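Local coordinates for beta-agarase AgaA (Microbulbifer thermotolerans, PDB 3WZ1), which hydrolyses the beta-1,4-galactosidic linkages of agarose in endo fashion, with neoagarotetraose as the main final product, through the family 16 glycoside hydrolase domain described here, at residues V132-G137 / E239-R244; A106-S111 / N262-D267; S126-D131 / G224-S229; D195-E200 / S212-I217; A2-G7 / D28-A33. All coordinates share one frame; numbering follows the deposited sequence.

Contact 1 of 5, residues V132-G137 / E239-R244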
# COMPACT_ATOMS: atom_id res chain seq x y z
N VAL A 132 2.05 -3.41 -2.29
CA VAL A 132 0.97 -4.40 -2.23
C VAL A 132 -0.27 -3.84 -2.93
O VAL A 132 -0.66 -4.34 -3.98
CB VAL A 132 0.69 -4.87 -0.79
CG1 VAL A 132 -0.43 -5.89 -0.75
CG2 VAL A 132 1.95 -5.46 -0.16
N ILE A 133 -0.87 -2.78 -2.36
CA ILE A 133 -1.84 -1.96 -3.11
C ILE A 133 -1.14 -0.71 -3.61
O ILE A 133 -0.57 0.07 -2.82
CB ILE A 133 -3.11 -1.59 -2.30
CG1 ILE A 133 -3.86 -2.83 -1.83
CG2 ILE A 133 -4.02 -0.67 -3.13
CD1 ILE A 133 -5.09 -2.54 -1.01
N GLU A 134 -1.15 -0.53 -4.92
CA GLU A 134 -0.81 0.75 -5.56
C GLU A 134 -1.70 0.83 -6.78
O GLU A 134 -1.52 0.06 -7.73
CB GLU A 134 0.66 0.84 -5.94
CG GLU A 134 1.01 2.15 -6.63
CD GLU A 134 2.49 2.34 -6.82
OE1 GLU A 134 3.12 1.62 -7.64
OE2 GLU A 134 3.07 3.19 -6.10
N ALA A 135 -2.67 1.72 -6.75
CA ALA A 135 -3.66 1.74 -7.79
C ALA A 135 -4.35 3.08 -7.84
O ALA A 135 -4.34 3.83 -6.84
CB ALA A 135 -4.67 0.64 -7.55
N TYR A 136 -4.95 3.37 -8.99
CA TYR A 136 -5.48 4.70 -9.28
C TYR A 136 -6.95 4.51 -9.64
O TYR A 136 -7.26 3.92 -10.69
CB TYR A 136 -4.65 5.37 -10.40
CG TYR A 136 -3.17 5.19 -10.16
CD1 TYR A 136 -2.53 4.00 -10.52
CD2 TYR A 136 -2.39 6.18 -9.51
CE1 TYR A 136 -1.20 3.78 -10.24
CE2 TYR A 136 -1.04 5.98 -9.26
CZ TYR A 136 -0.45 4.76 -9.61
OH TYR A 136 0.88 4.50 -9.37
N GLY A 137 -7.85 4.92 -8.75
CA GLY A 137 -9.28 4.59 -8.87
C GLY A 137 -10.12 5.42 -9.81
O GLY A 137 -11.27 5.06 -10.07
N GLU A 239 -0.88 9.14 -2.54
CA GLU A 239 0.21 9.93 -3.13
C GLU A 239 -0.25 10.59 -4.42
O GLU A 239 -0.89 9.96 -5.27
CB GLU A 239 1.41 9.06 -3.44
CG GLU A 239 2.13 8.56 -2.19
CD GLU A 239 3.27 7.60 -2.48
OE1 GLU A 239 3.64 7.42 -3.67
OE2 GLU A 239 3.79 7.00 -1.50
N ASP A 240 0.15 11.84 -4.58
CA ASP A 240 0.20 12.48 -5.89
C ASP A 240 1.62 12.19 -6.36
O ASP A 240 2.58 12.71 -5.79
CB ASP A 240 -0.07 13.97 -5.78
CG ASP A 240 0.06 14.68 -7.09
OD1 ASP A 240 -0.96 14.76 -7.83
OD2 ASP A 240 1.19 15.08 -7.41
N GLN A 241 1.76 11.31 -7.36
CA GLN A 241 3.05 10.80 -7.78
C GLN A 241 3.59 11.58 -8.96
O GLN A 241 2.83 12.00 -9.83
CB GLN A 241 2.96 9.30 -8.10
CG GLN A 241 2.53 8.48 -6.89
CD GLN A 241 2.44 6.99 -7.17
OE1 GLN A 241 2.15 6.55 -8.30
NE2 GLN A 241 2.66 6.20 -6.13
N ASN A 242 4.90 11.75 -9.01
CA ASN A 242 5.50 12.58 -10.05
C ASN A 242 5.22 12.11 -11.48
O ASN A 242 4.96 12.94 -12.35
CB ASN A 242 7.01 12.70 -9.89
CG ASN A 242 7.41 13.58 -8.73
OD1 ASN A 242 7.61 14.79 -8.87
ND2 ASN A 242 7.51 12.98 -7.59
N TRP A 243 5.23 10.81 -11.72
CA TRP A 243 5.00 10.30 -13.08
C TRP A 243 3.60 10.71 -13.58
O TRP A 243 3.36 10.71 -14.78
CB TRP A 243 5.22 8.78 -13.20
CG TRP A 243 4.13 7.97 -12.59
CD1 TRP A 243 3.90 7.75 -11.25
CD2 TRP A 243 3.08 7.31 -13.28
NE1 TRP A 243 2.79 6.98 -11.08
CE2 TRP A 243 2.25 6.70 -12.31
CE3 TRP A 243 2.76 7.15 -14.64
CZ2 TRP A 243 1.13 5.96 -12.64
CZ3 TRP A 243 1.64 6.41 -14.97
CH2 TRP A 243 0.83 5.82 -13.97
N ARG A 244 2.69 11.03 -12.65
CA ARG A 244 1.37 11.54 -13.00
C ARG A 244 1.37 13.07 -13.07
O ARG A 244 1.08 13.64 -14.12
CB ARG A 244 0.32 11.03 -12.00
CG ARG A 244 0.34 9.51 -11.78
CD ARG A 244 -1.06 8.92 -11.73
NE ARG A 244 -1.57 8.68 -13.08
CZ ARG A 244 -2.82 8.33 -13.36
NH1 ARG A 244 -3.14 8.11 -14.64
NH2 ARG A 244 -3.75 8.21 -12.42
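Tyr136 reaches across to Gln241, Trp243 and Arg244, its CG anti to the carbonyl carbon (chi1 -46°), which sends the ring toward 239-244. Its CB lies 3.6 Å from Arg244 NH2, whose guanidinium is also held by Val114 and Gln143. Farther out, CD2 and CE2 pack on Arg244 CD, while CZ approaches Trp243 CZ2 at 3.6 Å. The indole turns its edge to the phenol face in an offset edge-to-face pair, planes 81° apart. At the tip, Tyr136 OH donates to Gln241 OE1 over 2.6 Å, tilted 21° from the carbonyl plane. Gln241 OE1 also accepts from Trp243 NE1 at 2.9 Å, so two donors grip it. They leave Gln241 NE2 aimed at two carboxylates, Glu239 OE1 and, at 3.0 Å, Glu134 OE2, both met from above their carboxylate planes. Glu134 OE1 is hydrogen-bonded to His151 ND1. This amide bridge is consistent with second-shell support for Glu134, the predicted proton donor in the active site of a GH16 jelly roll.

Contact 2 of 5, residues A106-S111 / N262-D267. With NA (sodium ion), chain B.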
# COMPACT_ATOMS: atom_id res chain seq x y z
N ALA A 106 -4.08 -6.17 2.82
CA ALA A 106 -5.08 -5.16 3.17
C ALA A 106 -6.38 -5.46 2.46
O ALA A 106 -6.38 -5.95 1.35
CB ALA A 106 -4.63 -3.78 2.76
N ARG A 107 -7.48 -5.12 3.13
CA ARG A 107 -8.79 -5.09 2.48
C ARG A 107 -9.19 -3.63 2.41
O ARG A 107 -9.26 -2.94 3.43
CB ARG A 107 -9.82 -5.91 3.25
CG ARG A 107 -11.23 -5.85 2.64
CD ARG A 107 -12.21 -6.77 3.33
NE ARG A 107 -13.42 -6.88 2.51
CZ ARG A 107 -14.60 -6.31 2.78
NH1 ARG A 107 -14.79 -5.57 3.85
NH2 ARG A 107 -15.60 -6.49 1.94
N ALA A 108 -9.39 -3.14 1.19
CA ALA A 108 -9.46 -1.69 0.97
C ALA A 108 -10.27 -1.31 -0.25
O ALA A 108 -10.45 -2.13 -1.15
CB ALA A 108 -8.07 -1.09 0.86
N LYS A 109 -10.76 -0.07 -0.24
CA LYS A 109 -11.53 0.51 -1.35
C LYS A 109 -10.78 1.75 -1.81
O LYS A 109 -10.73 2.73 -1.08
CB LYS A 109 -12.94 0.86 -0.90
CG LYS A 109 -13.86 1.30 -2.04
CD LYS A 109 -15.27 1.51 -1.53
CE LYS A 109 -16.20 2.01 -2.62
NZ LYS A 109 -17.44 2.54 -1.98
N LEU A 110 -10.21 1.69 -3.00
CA LEU A 110 -9.46 2.81 -3.56
C LEU A 110 -10.29 4.08 -3.59
O LEU A 110 -11.51 4.03 -3.79
CB LEU A 110 -9.04 2.55 -5.00
CG LEU A 110 -8.44 1.19 -5.36
CD1 LEU A 110 -8.03 1.17 -6.83
CD2 LEU A 110 -7.28 0.83 -4.44
N SER A 111 -9.64 5.23 -3.44
CA SER A 111 -10.32 6.47 -3.71
C SER A 111 -10.61 6.60 -5.21
O SER A 111 -9.88 6.07 -6.05
CB SER A 111 -9.48 7.65 -3.26
OG SER A 111 -8.30 7.75 -4.05
N ASN A 262 -13.06 11.53 -2.61
CA ASN A 262 -11.74 11.99 -2.20
C ASN A 262 -11.10 11.15 -1.10
O ASN A 262 -10.06 11.53 -0.57
CB ASN A 262 -11.83 13.48 -1.79
CG ASN A 262 -12.64 13.70 -0.52
OD1 ASN A 262 -13.09 12.77 0.14
ND2 ASN A 262 -12.82 14.98 -0.16
N THR A 263 -11.69 10.00 -0.79
CA THR A 263 -11.24 9.22 0.35
C THR A 263 -11.01 7.76 -0.01
O THR A 263 -11.83 7.14 -0.70
CB THR A 263 -12.22 9.35 1.53
OG1 THR A 263 -12.39 10.74 1.84
CG2 THR A 263 -11.71 8.65 2.76
N TYR A 264 -9.90 7.25 0.51
CA TYR A 264 -9.45 5.84 0.36
C TYR A 264 -9.69 5.17 1.69
O TYR A 264 -9.30 5.70 2.73
CB TYR A 264 -7.95 5.88 0.02
CG TYR A 264 -7.08 4.65 0.21
CD1 TYR A 264 -7.49 3.37 -0.17
CD2 TYR A 264 -5.79 4.79 0.69
CE1 TYR A 264 -6.66 2.29 -0.03
CE2 TYR A 264 -4.93 3.70 0.80
CZ TYR A 264 -5.38 2.44 0.47
OH TYR A 264 -4.52 1.35 0.59
N TYR A 265 -10.38 4.03 1.69
CA TYR A 265 -10.79 3.37 2.94
C TYR A 265 -10.13 2.02 3.09
O TYR A 265 -10.07 1.26 2.12
CB TYR A 265 -12.31 3.14 3.00
CG TYR A 265 -13.12 4.40 2.99
CD1 TYR A 265 -13.36 5.11 4.15
CD2 TYR A 265 -13.65 4.88 1.80
CE1 TYR A 265 -14.11 6.27 4.14
CE2 TYR A 265 -14.39 6.05 1.78
CZ TYR A 265 -14.62 6.73 2.94
OH TYR A 265 -15.34 7.91 2.90
N VAL A 266 -9.67 1.73 4.29
CA VAL A 266 -9.04 0.44 4.59
C VAL A 266 -9.81 -0.23 5.71
O VAL A 266 -9.86 0.26 6.83
CB VAL A 266 -7.55 0.65 4.93
CG1 VAL A 266 -6.90 -0.67 5.36
CG2 VAL A 266 -6.83 1.25 3.74
N ASP A 267 -10.44 -1.36 5.39
CA ASP A 267 -11.17 -2.16 6.37
C ASP A 267 -10.21 -2.85 7.34
O ASP A 267 -10.47 -2.93 8.55
CB ASP A 267 -12.05 -3.21 5.67
CG ASP A 267 -13.06 -3.84 6.59
OD1 ASP A 267 -13.48 -3.23 7.60
OD2 ASP A 267 -13.46 -5.00 6.30
NA NA B . -12.44 -2.91 9.74
O HOH W 1 -13.15 4.84 -1.38
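Lys109 and Tyr265 form an antiparallel hydrogen-bonded pair, with Lys109 N 2.8 Å from Tyr265 O and the return bond from Tyr265 N to Lys109 O at 3.1 Å, both at 168°. A third backbone bond, Asp267 N to Arg107 O, is more bent at 134°. Where regular pairing gives out, a water bridges Leu110 O and Thr263 O. Apolar contact lies on the face carrying Ala108 and Val266: Ala108 CB meets Val266 CG2 at 3.9 Å and Tyr264 CE1 at 3.8 Å. Strands 102-109 and 264-276 are thereby neighbours in the beta-jelly roll, and this face looks inward, with Ile133 and Ile236 packed on it. Charge is concentrated at the other end. Arg107, its CG anti to the backbone N (chi1 177°), runs alongside Asp267 and forms a salt bridge from Arg107 NH1 to Asp267 OD2 at 2.8 Å, entering from above the carboxylate plane. An alanine here would probably leave Asp267 OD2 without its charged partner, though OD1 keeps the sodium ion and Lys73. Asp267 binds that sodium through OD1 at 2.4 Å and through its own carbonyl O at 2.3 Å.

Contact 3 of 5, residues S126-D131 / G224-S229. With NA (sodium ion), chain C.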
# COMPACT_ATOMS: atom_id res chain seq x y z
N SER A 126 15.15 3.76 2.85
CA SER A 126 14.50 4.05 1.56
C SER A 126 15.12 3.38 0.33
O SER A 126 14.98 3.89 -0.78
CB SER A 126 14.40 5.56 1.32
OG SER A 126 13.60 6.16 2.29
N THR A 127 15.79 2.24 0.51
CA THR A 127 16.41 1.55 -0.60
C THR A 127 15.62 0.34 -1.08
O THR A 127 15.83 -0.10 -2.20
CB THR A 127 17.85 1.08 -0.29
OG1 THR A 127 17.84 0.13 0.79
CG2 THR A 127 18.74 2.27 0.06
N GLU A 128 14.71 -0.19 -0.25
CA GLU A 128 13.98 -1.42 -0.59
C GLU A 128 12.50 -1.23 -0.29
O GLU A 128 12.14 -0.81 0.82
CB GLU A 128 14.56 -2.63 0.15
CG GLU A 128 15.99 -2.94 -0.27
CD GLU A 128 16.65 -4.05 0.50
OE1 GLU A 128 15.96 -4.84 1.20
OE2 GLU A 128 17.92 -4.11 0.41
N GLU A 129 11.66 -1.54 -1.28
CA GLU A 129 10.23 -1.26 -1.25
C GLU A 129 9.43 -2.40 -1.85
O GLU A 129 9.80 -2.93 -2.90
CB GLU A 129 9.94 0.03 -2.04
CG GLU A 129 8.45 0.31 -2.32
CD GLU A 129 8.20 1.64 -3.01
OE1 GLU A 129 9.13 2.48 -3.10
OE2 GLU A 129 7.06 1.86 -3.47
N ILE A 130 8.32 -2.76 -1.20
CA ILE A 130 7.34 -3.69 -1.76
C ILE A 130 5.99 -2.99 -1.80
O ILE A 130 5.55 -2.45 -0.78
CB ILE A 130 7.25 -4.98 -0.94
CG1 ILE A 130 8.60 -5.71 -0.98
CG2 ILE A 130 6.14 -5.91 -1.46
CD1 ILE A 130 8.76 -6.84 0.03
N ASP A 131 5.35 -2.96 -2.98
CA ASP A 131 4.03 -2.34 -3.17
C ASP A 131 2.92 -3.37 -3.29
O ASP A 131 2.84 -4.08 -4.32
CB ASP A 131 4.05 -1.50 -4.42
CG ASP A 131 5.18 -0.54 -4.43
OD1 ASP A 131 5.18 0.30 -3.48
OD2 ASP A 131 6.05 -0.64 -5.30
N GLY A 224 23.20 -5.15 -4.07
CA GLY A 224 24.50 -5.75 -3.77
C GLY A 224 24.39 -7.24 -3.45
O GLY A 224 25.12 -7.74 -2.59
N GLY A 225 23.47 -7.93 -4.12
CA GLY A 225 23.29 -9.38 -3.93
C GLY A 225 22.48 -9.83 -2.72
O GLY A 225 22.41 -11.02 -2.42
N THR A 226 21.85 -8.87 -2.03
CA THR A 226 21.10 -9.17 -0.81
C THR A 226 19.59 -9.31 -1.03
O THR A 226 18.91 -9.89 -0.16
CB THR A 226 21.33 -8.12 0.28
OG1 THR A 226 20.82 -6.84 -0.15
CG2 THR A 226 22.82 -7.95 0.60
N GLY A 227 19.08 -8.80 -2.14
CA GLY A 227 17.64 -8.85 -2.43
C GLY A 227 16.80 -7.99 -1.51
O GLY A 227 17.29 -7.08 -0.85
N LEU A 228 15.51 -8.32 -1.46
CA LEU A 228 14.56 -7.59 -0.60
C LEU A 228 14.63 -8.19 0.78
O LEU A 228 13.91 -9.13 1.11
CB LEU A 228 13.16 -7.69 -1.19
CG LEU A 228 12.99 -7.07 -2.56
CD1 LEU A 228 11.66 -7.46 -3.17
CD2 LEU A 228 13.14 -5.55 -2.46
N SER A 229 15.54 -7.66 1.58
CA SER A 229 15.95 -8.30 2.84
C SER A 229 15.91 -7.40 4.07
O SER A 229 15.93 -7.91 5.19
CB SER A 229 17.36 -8.87 2.68
OG SER A 229 18.31 -7.82 2.45
NA NA C . 18.74 -6.20 0.79
O HOH W 2 20.40 -5.68 2.74
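Glu128 points its carboxylate into the loop 224-229, where a sodium site ties the start of strand 128-135 to the loop leading into strand 232-239 of the jelly roll. With CG anti to the carbonyl carbon (chi1 -64°) and the chain extended beyond it, the two oxygens are brought to different tasks. Glu128 OE2 binds sodium at 2.3 Å. Glu128 OE1 accepts from Ser229 N at 2.9 Å, the donor arriving on the syn side, 31° out of the carboxylate plane, and it also accepts from Lys230 N. The loop bends round the metal: Thr226 and Ser229 turn their hydroxyls inward, and Gly227 O also points at the ion. Gly227 O and Glu128 OE2 lie only 3.3 Å apart, a closeness explained by their shared metal. Thr226 OG1 is further hydrogen-bonded with Thr223. Beside this polar cluster, Leu228 centres an inverse gamma turn and crosses Ile130 at a slant, Leu228 CD1 4.1 Å from Ile130 CG1. Glu129, the predicted nucleophile, has its CB directed away from the loop, consistent with the two adjacent glutamates belonging to different sites. A water 2.6 Å from the sodium joins the four protein ligands, among them Thr226 OG1 at 2.4 Å.

Contact 4 of 5, residues D195-E200 / S212-I217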
# COMPACT_ATOMS: atom_id res chain seq x y z
N ASP A 195 11.07 -14.55 0.95
CA ASP A 195 12.51 -14.42 1.14
C ASP A 195 12.97 -13.28 0.23
O ASP A 195 12.15 -12.70 -0.48
CB ASP A 195 13.21 -15.78 0.88
CG ASP A 195 13.03 -16.29 -0.53
OD1 ASP A 195 13.42 -15.59 -1.49
OD2 ASP A 195 12.52 -17.43 -0.68
N PRO A 196 14.26 -12.92 0.25
CA PRO A 196 14.67 -11.74 -0.47
C PRO A 196 14.50 -11.81 -1.99
O PRO A 196 14.63 -10.79 -2.65
CB PRO A 196 16.16 -11.62 -0.12
CG PRO A 196 16.25 -12.21 1.25
CD PRO A 196 15.30 -13.39 1.17
N TRP A 197 14.26 -13.00 -2.53
CA TRP A 197 14.16 -13.21 -3.96
C TRP A 197 12.80 -13.75 -4.40
O TRP A 197 12.67 -14.23 -5.54
CB TRP A 197 15.26 -14.15 -4.43
CG TRP A 197 16.61 -13.66 -4.06
CD1 TRP A 197 17.45 -14.17 -3.11
CD2 TRP A 197 17.28 -12.51 -4.60
NE1 TRP A 197 18.60 -13.44 -3.06
CE2 TRP A 197 18.52 -12.41 -3.95
CE3 TRP A 197 16.95 -11.58 -5.58
CZ2 TRP A 197 19.43 -11.39 -4.25
CZ3 TRP A 197 17.85 -10.56 -5.85
CH2 TRP A 197 19.08 -10.49 -5.21
N HIS A 198 11.77 -13.67 -3.56
CA HIS A 198 10.51 -14.30 -3.90
C HIS A 198 9.32 -13.61 -3.28
O HIS A 198 9.15 -13.60 -2.06
CB HIS A 198 10.55 -15.76 -3.49
CG HIS A 198 9.40 -16.56 -4.00
ND1 HIS A 198 9.44 -17.24 -5.19
CD2 HIS A 198 8.17 -16.78 -3.48
CE1 HIS A 198 8.29 -17.85 -5.39
NE2 HIS A 198 7.50 -17.59 -4.36
N LEU A 199 8.50 -13.02 -4.15
CA LEU A 199 7.22 -12.39 -3.80
C LEU A 199 6.07 -13.06 -4.53
O LEU A 199 6.16 -13.35 -5.74
CB LEU A 199 7.25 -10.93 -4.25
CG LEU A 199 8.37 -10.04 -3.71
CD1 LEU A 199 8.23 -8.67 -4.32
CD2 LEU A 199 8.34 -9.93 -2.20
N GLU A 200 4.96 -13.26 -3.81
CA GLU A 200 3.72 -13.74 -4.42
C GLU A 200 2.60 -12.76 -4.16
O GLU A 200 2.37 -12.37 -3.01
CB GLU A 200 3.32 -15.11 -3.86
CG GLU A 200 4.34 -16.21 -4.14
CD GLU A 200 4.14 -17.46 -3.30
OE1 GLU A 200 3.26 -17.52 -2.42
OE2 GLU A 200 4.92 -18.42 -3.54
N SER A 212 10.00 -13.76 -8.86
CA SER A 212 10.97 -14.66 -8.23
C SER A 212 12.29 -14.67 -9.01
O SER A 212 12.27 -14.81 -10.22
CB SER A 212 10.39 -16.07 -8.16
OG SER A 212 11.17 -16.88 -7.28
N GLY A 213 13.40 -14.53 -8.29
CA GLY A 213 14.74 -14.59 -8.88
C GLY A 213 15.36 -13.23 -9.11
O GLY A 213 14.65 -12.23 -9.31
N GLN A 214 16.69 -13.19 -9.09
CA GLN A 214 17.45 -11.95 -9.22
C GLN A 214 17.16 -11.18 -10.50
O GLN A 214 17.18 -9.95 -10.50
CB GLN A 214 18.95 -12.23 -9.13
CG GLN A 214 19.82 -11.00 -8.98
CD GLN A 214 21.25 -11.36 -8.60
OE1 GLN A 214 21.68 -12.49 -8.81
NE2 GLN A 214 21.97 -10.40 -8.01
N ASP A 215 16.88 -11.90 -11.59
CA ASP A 215 16.69 -11.25 -12.89
C ASP A 215 15.48 -10.33 -12.91
O ASP A 215 15.45 -9.39 -13.70
CB ASP A 215 16.56 -12.28 -14.02
CG ASP A 215 17.86 -13.00 -14.31
OD1 ASP A 215 18.91 -12.58 -13.76
OD2 ASP A 215 17.82 -13.98 -15.09
N ILE A 216 14.49 -10.61 -12.07
CA ILE A 216 13.32 -9.72 -11.97
C ILE A 216 13.30 -8.91 -10.67
O ILE A 216 12.78 -7.79 -10.64
CB ILE A 216 11.99 -10.48 -12.19
CG1 ILE A 216 10.81 -9.50 -12.34
CG2 ILE A 216 11.73 -11.49 -11.07
CD1 ILE A 216 9.51 -10.13 -12.79
N ILE A 217 13.88 -9.44 -9.60
CA ILE A 217 13.90 -8.72 -8.32
C ILE A 217 14.90 -7.56 -8.36
O ILE A 217 14.61 -6.48 -7.90
CB ILE A 217 14.21 -9.67 -7.14
CG1 ILE A 217 13.04 -10.65 -6.92
CG2 ILE A 217 14.55 -8.91 -5.85
CD1 ILE A 217 11.85 -10.10 -6.14
O HOH W 3 13.81 -17.32 -6.19
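His198 and Ser212 meet through a hydrogen bond between His198 ND1 and Ser212 OG, 2.7 Å long, with the hydroxyl oxygen in the plane of the imidazole at its edge; His198 CG, anti to the backbone N (chi1 -170°), brings the ring there. The backbone bond from Gly213 N to Trp197 O, 2.9 Å and 164°, lies beside it, and Ser212 CA adds a CA-H...O contact to the same carbonyl. The apolar part of this first shell is formed by Trp197 and the helix 214-217. Trp197 CE3 rests 3.6 Å from Ile217 CG2, and its CZ3 meets Gln214 CG at 3.7 Å as the glutamine runs alongside the ring, pointing the same way. Ile217 CD1 also reaches Leu199 CG at 4.2 Å. His198 and Ser212 are a non-hydrogen-bonded antiparallel pair, the end of the pairing between strands 198-203 and 206-212, after which the chain turns into the short helix with Gly213 as N-cap.

Farther out, Glu200 OE2 accepts from His198 NE2 at 2.8 Å, so both ring nitrogens are engaged, which should restrain the rotation of the imidazole. An alanine in place of His198 would probably leave Ser212 OG without its ring partner and Glu200 OE2 without its donor. The backbone of Trp197 is held by an Asx turn, in which Asp195 OD1 accepts from Trp197 N at 2.9 Å with its anti lone pair, within a type I turn spanning Asp195 to His198.

Contact 5 of 5, residues A2-G7 / D28-A33. With NA (sodium ion), chain B.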
# COMPACT_ATOMS: atom_id res chain seq x y z
N ALA A 2 -13.35 -11.02 18.44
CA ALA A 2 -13.59 -11.31 16.99
C ALA A 2 -12.82 -10.29 16.15
O ALA A 2 -12.52 -9.20 16.64
CB ALA A 2 -15.07 -11.26 16.67
N ALA A 3 -12.49 -10.65 14.91
CA ALA A 3 -11.83 -9.73 13.98
C ALA A 3 -12.57 -9.71 12.66
O ALA A 3 -13.24 -10.68 12.26
CB ALA A 3 -10.38 -10.12 13.75
N ASP A 4 -12.44 -8.61 11.93
CA ASP A 4 -13.12 -8.48 10.65
C ASP A 4 -12.71 -9.52 9.63
O ASP A 4 -13.48 -9.83 8.75
CB ASP A 4 -12.92 -7.09 10.06
CG ASP A 4 -13.68 -6.00 10.80
OD1 ASP A 4 -14.67 -6.29 11.51
OD2 ASP A 4 -13.28 -4.81 10.65
N TRP A 5 -11.48 -10.04 9.74
CA TRP A 5 -10.95 -11.06 8.81
C TRP A 5 -11.22 -12.51 9.27
O TRP A 5 -10.70 -13.44 8.67
CB TRP A 5 -9.43 -10.87 8.62
CG TRP A 5 -8.68 -10.88 9.92
CD1 TRP A 5 -8.47 -11.95 10.74
CD2 TRP A 5 -8.07 -9.75 10.56
NE1 TRP A 5 -7.80 -11.56 11.86
CE2 TRP A 5 -7.52 -10.22 11.77
CE3 TRP A 5 -7.93 -8.39 10.24
CZ2 TRP A 5 -6.85 -9.37 12.66
CZ3 TRP A 5 -7.26 -7.56 11.13
CH2 TRP A 5 -6.74 -8.05 12.31
N ASP A 6 -11.99 -12.69 10.33
CA ASP A 6 -12.25 -14.05 10.85
C ASP A 6 -12.91 -14.87 9.75
O ASP A 6 -13.91 -14.46 9.15
CB ASP A 6 -13.16 -14.03 12.09
CG ASP A 6 -12.43 -13.64 13.39
OD1 ASP A 6 -11.18 -13.51 13.46
OD2 ASP A 6 -13.15 -13.43 14.39
N GLY A 7 -12.34 -16.04 9.50
CA GLY A 7 -12.84 -16.94 8.47
C GLY A 7 -12.31 -16.69 7.08
O GLY A 7 -12.58 -17.47 6.17
N ASP A 28 -7.88 -4.20 12.46
CA ASP A 28 -9.14 -4.08 11.72
C ASP A 28 -9.91 -2.78 12.00
O ASP A 28 -11.04 -2.62 11.57
CB ASP A 28 -10.02 -5.34 11.88
CG ASP A 28 -10.48 -5.57 13.29
OD1 ASP A 28 -10.07 -4.82 14.22
OD2 ASP A 28 -11.27 -6.53 13.49
N PHE A 29 -9.27 -1.85 12.71
CA PHE A 29 -9.74 -0.46 12.76
C PHE A 29 -11.14 -0.31 13.35
O PHE A 29 -11.90 0.56 12.95
CB PHE A 29 -9.62 0.18 11.36
CG PHE A 29 -8.20 0.23 10.86
CD1 PHE A 29 -7.24 0.99 11.52
CD2 PHE A 29 -7.80 -0.51 9.75
CE1 PHE A 29 -5.94 1.00 11.09
CE2 PHE A 29 -6.50 -0.50 9.31
CZ PHE A 29 -5.57 0.27 9.98
N ASN A 30 -11.43 -1.13 14.34
CA ASN A 30 -12.70 -1.04 15.05
C ASN A 30 -12.55 -0.22 16.33
O ASN A 30 -12.71 -0.71 17.46
CB ASN A 30 -13.28 -2.43 15.29
CG ASN A 30 -13.80 -3.04 14.02
OD1 ASN A 30 -13.33 -4.09 13.59
ND2 ASN A 30 -14.75 -2.38 13.39
N TYR A 31 -12.20 1.03 16.12
CA TYR A 31 -12.09 2.02 17.20
C TYR A 31 -12.25 3.39 16.58
O TYR A 31 -12.24 3.54 15.35
CB TYR A 31 -10.75 1.91 17.93
CG TYR A 31 -9.51 1.90 17.05
CD1 TYR A 31 -9.01 0.71 16.54
CD2 TYR A 31 -8.82 3.08 16.78
CE1 TYR A 31 -7.88 0.71 15.74
CE2 TYR A 31 -7.69 3.09 16.01
CZ TYR A 31 -7.21 1.90 15.49
OH TYR A 31 -6.06 1.90 14.71
N GLU A 32 -12.40 4.40 17.43
CA GLU A 32 -12.58 5.77 16.97
C GLU A 32 -11.28 6.54 17.24
O GLU A 32 -10.85 6.66 18.39
CB GLU A 32 -13.78 6.41 17.67
CG GLU A 32 -15.11 5.75 17.31
CD GLU A 32 -15.45 5.89 15.83
OE1 GLU A 32 -15.33 7.01 15.29
OE2 GLU A 32 -15.86 4.87 15.21
N ALA A 33 -10.65 7.02 16.17
CA ALA A 33 -9.45 7.86 16.27
C ALA A 33 -9.64 9.07 15.37
O ALA A 33 -9.38 9.02 14.16
CB ALA A 33 -8.20 7.08 15.90
NA NA B . -12.44 -2.91 9.74
O HOH W 4 -12.48 -6.41 15.91
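A sodium site near the N-terminus of the catalytic domain brings Asp4 and Asp28 together, joining two loops that flank strand 18-22 of the jelly roll. Asp4 OD2 and Asp28 O each bind the ion at 2.3 Å, and Gly72 and Asp267 complete its protein ligands. The Asp28 carboxylate has another task: Asp28 OD2 accepts from Asp4 N at 2.9 Å and 157°, using its anti lone pair. Its CG stands between the backbone N and the carbonyl carbon (chi1 64°), which swings the carboxylate back to the backbone of the first loop while the carbonyl serves the metal. The two aspartate side chains cross at about a right angle. Although like charges come near, with Asp4 OD1 3.9 Å from Asp28 OD2, the cation and the N-H would probably offset their repulsion. Trp5 CZ3 lies 3.6 Å from Asp28 CB; the indole pairs edge-to-face with Trp268, and Ala3 CB packs over one of its faces. The first loop is itself folded by a type I turn from Ala3 to Asp6, reinforced by Ala3 N donating to Asp6 OD2. A water bridges the loops, 2.9 Å from Ala2 O and 2.7 Å from Asp28 OD2.

How the contacts relate
Contacts 1, 2 and 3 are buried, contact 4 is partly so, and contact 5 lies at the surface. Contacts 1 and 3 use opposite ends of strand 128-135, which carries both predicted catalytic glutamates, yet one relies on an amide network and the other on sodium. Contact 2 is mainly antiparallel strand pairing, with a salt bridge at one end; it packs against contact 1 where Leu110 CD1 lies 3.5 Å from Ala135 CB. It also shares one sodium ion with contact 5, so a single metal joins interior sheet to surface loops. Contacts 3 and 4 adjoin through Leu228 N and Pro196 O, 2.9 Å apart, a probable hydrogen bond, with centres about 10 Å apart; contact 4 itself holds no metal.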